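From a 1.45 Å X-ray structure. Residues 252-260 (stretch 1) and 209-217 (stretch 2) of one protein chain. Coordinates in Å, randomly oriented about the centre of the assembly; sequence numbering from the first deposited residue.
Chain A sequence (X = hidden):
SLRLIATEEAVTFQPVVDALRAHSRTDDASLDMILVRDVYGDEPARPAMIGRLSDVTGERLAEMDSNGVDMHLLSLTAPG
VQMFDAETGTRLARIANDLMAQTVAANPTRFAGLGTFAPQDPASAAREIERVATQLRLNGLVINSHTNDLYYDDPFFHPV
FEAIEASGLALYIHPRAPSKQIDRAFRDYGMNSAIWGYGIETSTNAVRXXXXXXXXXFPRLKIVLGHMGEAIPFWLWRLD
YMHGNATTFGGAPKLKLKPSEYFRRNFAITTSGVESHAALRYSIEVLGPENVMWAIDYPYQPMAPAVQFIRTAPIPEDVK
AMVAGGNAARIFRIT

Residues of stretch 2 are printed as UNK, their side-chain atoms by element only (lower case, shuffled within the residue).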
# COMPACT_ATOMS: atom_id res chain seq x y z
N ALA A 252 -4.25 17.90 9.28
CA ALA A 252 -4.95 17.68 8.02
C ALA A 252 -6.10 18.68 7.94
O ALA A 252 -6.79 18.91 8.93
CB ALA A 252 -5.48 16.25 7.93
N PRO A 253 -6.31 19.28 6.77
CA PRO A 253 -7.36 20.29 6.68
C PRO A 253 -8.74 19.65 6.73
O PRO A 253 -8.91 18.48 6.39
CB PRO A 253 -7.11 20.93 5.32
CG PRO A 253 -6.45 19.87 4.51
CD PRO A 253 -5.60 19.08 5.49
N LYS A 254 -9.73 20.44 7.12
CA LYS A 254 -11.11 19.96 7.14
C LYS A 254 -11.64 19.85 5.72
O LYS A 254 -11.47 20.76 4.90
CB LYS A 254 -11.98 20.90 7.98
CG LYS A 254 -11.57 20.97 9.43
CD LYS A 254 -11.71 19.63 10.13
CE LYS A 254 -11.61 19.78 11.64
NZ LYS A 254 -12.67 20.67 12.20
N LEU A 255 -12.29 18.72 5.44
CA LEU A 255 -12.76 18.40 4.10
C LEU A 255 -14.28 18.34 4.06
O LEU A 255 -14.93 18.02 5.06
CB LEU A 255 -12.20 17.04 3.66
CG LEU A 255 -10.68 16.84 3.65
CD1 LEU A 255 -10.34 15.47 3.07
CD2 LEU A 255 -10.00 17.95 2.85
N LYS A 256 -14.85 18.64 2.90
CA LYS A 256 -16.30 18.60 2.75
C LYS A 256 -16.83 17.17 2.81
O LYS A 256 -17.89 16.92 3.39
CB LYS A 256 -16.69 19.26 1.42
CG LYS A 256 -18.19 19.32 1.17
CD LYS A 256 -18.45 19.80 -0.26
CE LYS A 256 -19.95 19.84 -0.57
NZ LYS A 256 -20.67 20.85 0.25
N LEU A 257 -16.09 16.23 2.21
CA LEU A 257 -16.50 14.83 2.13
C LEU A 257 -15.53 13.95 2.90
O LEU A 257 -14.48 14.40 3.35
CB LEU A 257 -16.53 14.35 0.68
CG LEU A 257 -17.29 15.18 -0.36
CD1 LEU A 257 -17.17 14.53 -1.73
CD2 LEU A 257 -18.75 15.36 0.01
N LYS A 258 -15.88 12.67 3.02
CA LYS A 258 -14.95 11.68 3.57
C LYS A 258 -13.92 11.28 2.51
O LYS A 258 -14.22 11.34 1.31
CB LYS A 258 -15.70 10.42 4.02
CG LYS A 258 -16.74 10.64 5.10
CD LYS A 258 -17.47 9.35 5.43
CE LYS A 258 -18.61 9.62 6.41
NZ LYS A 258 -19.48 8.42 6.63
N PRO A 259 -12.72 10.85 2.93
CA PRO A 259 -11.72 10.37 1.96
C PRO A 259 -12.27 9.38 0.92
O PRO A 259 -12.01 9.57 -0.27
CB PRO A 259 -10.66 9.73 2.87
CG PRO A 259 -10.72 10.57 4.12
CD PRO A 259 -12.19 10.89 4.31
N SER A 260 -13.05 8.39 1.34
CA SER A 260 -13.55 7.38 0.41
C SER A 260 -14.57 7.99 -0.54
O SER A 260 -14.75 7.51 -1.67
CB SER A 260 -14.17 6.19 1.15
OG SER A 260 -15.42 6.55 1.73
N UNK A 209 -3.06 13.88 -2.27
CA UNK A 209 -3.99 14.73 -3.02
C UNK A 209 -5.34 14.82 -2.32
O UNK A 209 -5.87 15.91 -2.10
c UNK A 209 -2.95 14.37 -5.33
s UNK A 209 -3.03 13.41 -6.86
c UNK A 209 -4.18 14.21 -4.45
c UNK A 209 -4.17 14.39 -7.84
N UNK A 210 -5.87 13.67 -1.93
CA UNK A 210 -7.16 13.65 -1.25
C UNK A 210 -7.10 14.38 0.09
O UNK A 210 -7.92 15.26 0.36
c UNK A 210 -8.86 12.16 -0.14
c UNK A 210 -7.95 11.56 -2.40
c UNK A 210 -8.19 10.07 -2.32
c UNK A 210 -7.64 12.21 -1.04
N UNK A 211 -6.15 14.02 0.94
CA UNK A 211 -6.09 14.58 2.28
C UNK A 211 -5.79 16.08 2.31
O UNK A 211 -6.17 16.77 3.25
c UNK A 211 -5.49 12.37 3.48
c UNK A 211 -4.43 11.73 4.38
c UNK A 211 -6.87 12.28 4.13
c UNK A 211 -5.10 13.82 3.17
N UNK A 212 -5.12 16.58 1.27
CA UNK A 212 -4.78 17.99 1.19
C UNK A 212 -5.98 18.86 0.82
O UNK A 212 -5.91 20.08 0.91
c UNK A 212 -3.67 18.23 0.17
o UNK A 212 -4.17 18.07 -1.14
N UNK A 213 -7.07 18.23 0.38
CA UNK A 213 -8.26 18.97 -0.02
C UNK A 213 -8.25 19.42 -1.47
O UNK A 213 -9.01 20.30 -1.86
N UNK A 214 -7.40 18.79 -2.28
CA UNK A 214 -7.29 19.17 -3.68
C UNK A 214 -8.64 19.04 -4.38
O UNK A 214 -8.97 19.81 -5.27
c UNK A 214 -5.88 18.73 -5.81
c UNK A 214 -5.06 20.02 -5.81
c UNK A 214 -6.24 18.31 -4.38
c UNK A 214 -5.13 17.60 -6.53
N UNK A 215 -9.43 18.05 -3.97
CA UNK A 215 -10.73 17.83 -4.59
C UNK A 215 -11.87 18.70 -4.06
O UNK A 215 -12.96 18.67 -4.62
c UNK A 215 -8.02 14.13 -5.16
c UNK A 215 -11.07 16.34 -4.63
c UNK A 215 -9.03 14.86 -4.54
c UNK A 215 -7.95 14.09 -6.54
c UNK A 215 -9.90 15.50 -6.68
c UNK A 215 -8.88 14.77 -7.31
c UNK A 215 -9.99 15.53 -5.30
N UNK A 216 -11.62 19.47 -3.01
CA UNK A 216 -12.53 20.56 -2.66
C UNK A 216 -12.19 21.78 -3.51
O UNK A 216 -13.07 22.55 -3.89
o UNK A 216 -13.04 19.93 0.91
o UNK A 216 -14.02 19.07 -0.87
c UNK A 216 -12.49 20.90 -1.18
c UNK A 216 -13.23 19.89 -0.32
N UNK A 217 -10.90 21.96 -3.80
CA UNK A 217 -10.47 23.08 -4.63
C UNK A 217 -10.88 22.87 -6.09
O UNK A 217 -11.31 23.81 -6.76
c UNK A 217 -6.91 24.58 -5.07
c UNK A 217 -6.42 26.37 -3.45
n UNK A 217 -6.60 27.29 -4.39
n UNK A 217 -6.11 26.74 -2.22
n UNK A 217 -6.57 25.08 -3.74
c UNK A 217 -8.96 23.26 -4.53
c UNK A 217 -8.42 24.47 -5.27
O HOH W 1 -7.75 16.23 5.38
O HOH W 2 -11.53 21.64 2.28

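Position 209 lies in a helix that enters from earlier in the chain. Its side chain is an unbranched run of two carbons, a sulfur and a terminal carbon, and it touches nothing on stretch 1, which identifies methionine by its atoms alone. M209 stays well clear of stretch 1 and is buried.

Position 210 carries four carbons, forked at the first, with one arm two carbons long. Its CA-to-CB bond points toward stretch 1, the short arm meets P259, the proline that opens the helix there, and the backbone O of position 210 lies 3.6 Å from CD1 of L255. The branching is that of isoleucine. CG2 of I210 lies 4.0 Å from CA of P259, and the same I210 CG2 is 4.3 Å from CB of P259.

Position 211 also has four carbons, but the fork comes at the second. Although its CA-to-CB bond runs sideways, the end of the side chain comes nearer to stretch 1 and packs against P259, while the backbone O of position 211 is 3.3 Å from CD of another proline, P253. The residue is leucine. CD2 of L211 lies 4.2 Å from CG of P259, and O of L211 also accepts a 2.7 Å hydrogen bond from the O of water 1.

At position 212 one carbon bears one oxygen. Contact is left to the main chain, where the O of position 212 sits 3.6 Å from CG of P253. This is serine. The CA-to-CB bond of S212 points away from stretch 1, and its side chain turns back to the preceding turn, OG of S212 donating to O of M209 at 2.9 Å.

Position 213 has no side-chain atoms, and its CA is approached to 3.5 Å by CD2 of L255. It is glycine. Its phi of 87° closes the preceding helix in a Schellman motif, and G213 then caps the N terminus of the next. A CB on G213 would be jammed against the preceding carbonyl and would lie a tight 3.4 Å from CD2 of L255.

Position 214 shows four carbons forked at the second and no contact, a leucine; the CA-to-CB bond of L214 points away from stretch 1. Position 215 has one carbon and then a six-carbon ring, again without contact, hence phenylalanine.

Position 216 has two carbons, the second carrying two oxygens, one of them 3.0 Å from N of K256. This is aspartate. OD2 of D216 accepts a hydrogen bond from that K256 N, with a nearly straight N-H...O angle of 162°.

Position 217 has three carbons, a nitrogen and a carbon bearing two more nitrogens: arginine, with R217 exposed and out of reach.

The contact thus joins an apolar patch to a polar anchor. P259 rests on I210 and L211, while L255 extends its methyls over the backbone at the helix end, where glycine leaves room. D216 fixes the K256 backbone, and the lysine's side-chain end leads away. Two waters complete the seam: water 1 donates to the carbonyls of L211 and P253, and water 2 links the D216 carboxylate to the K254 carbonyl.

Stretch 2 (209-217) MILSGLFDR
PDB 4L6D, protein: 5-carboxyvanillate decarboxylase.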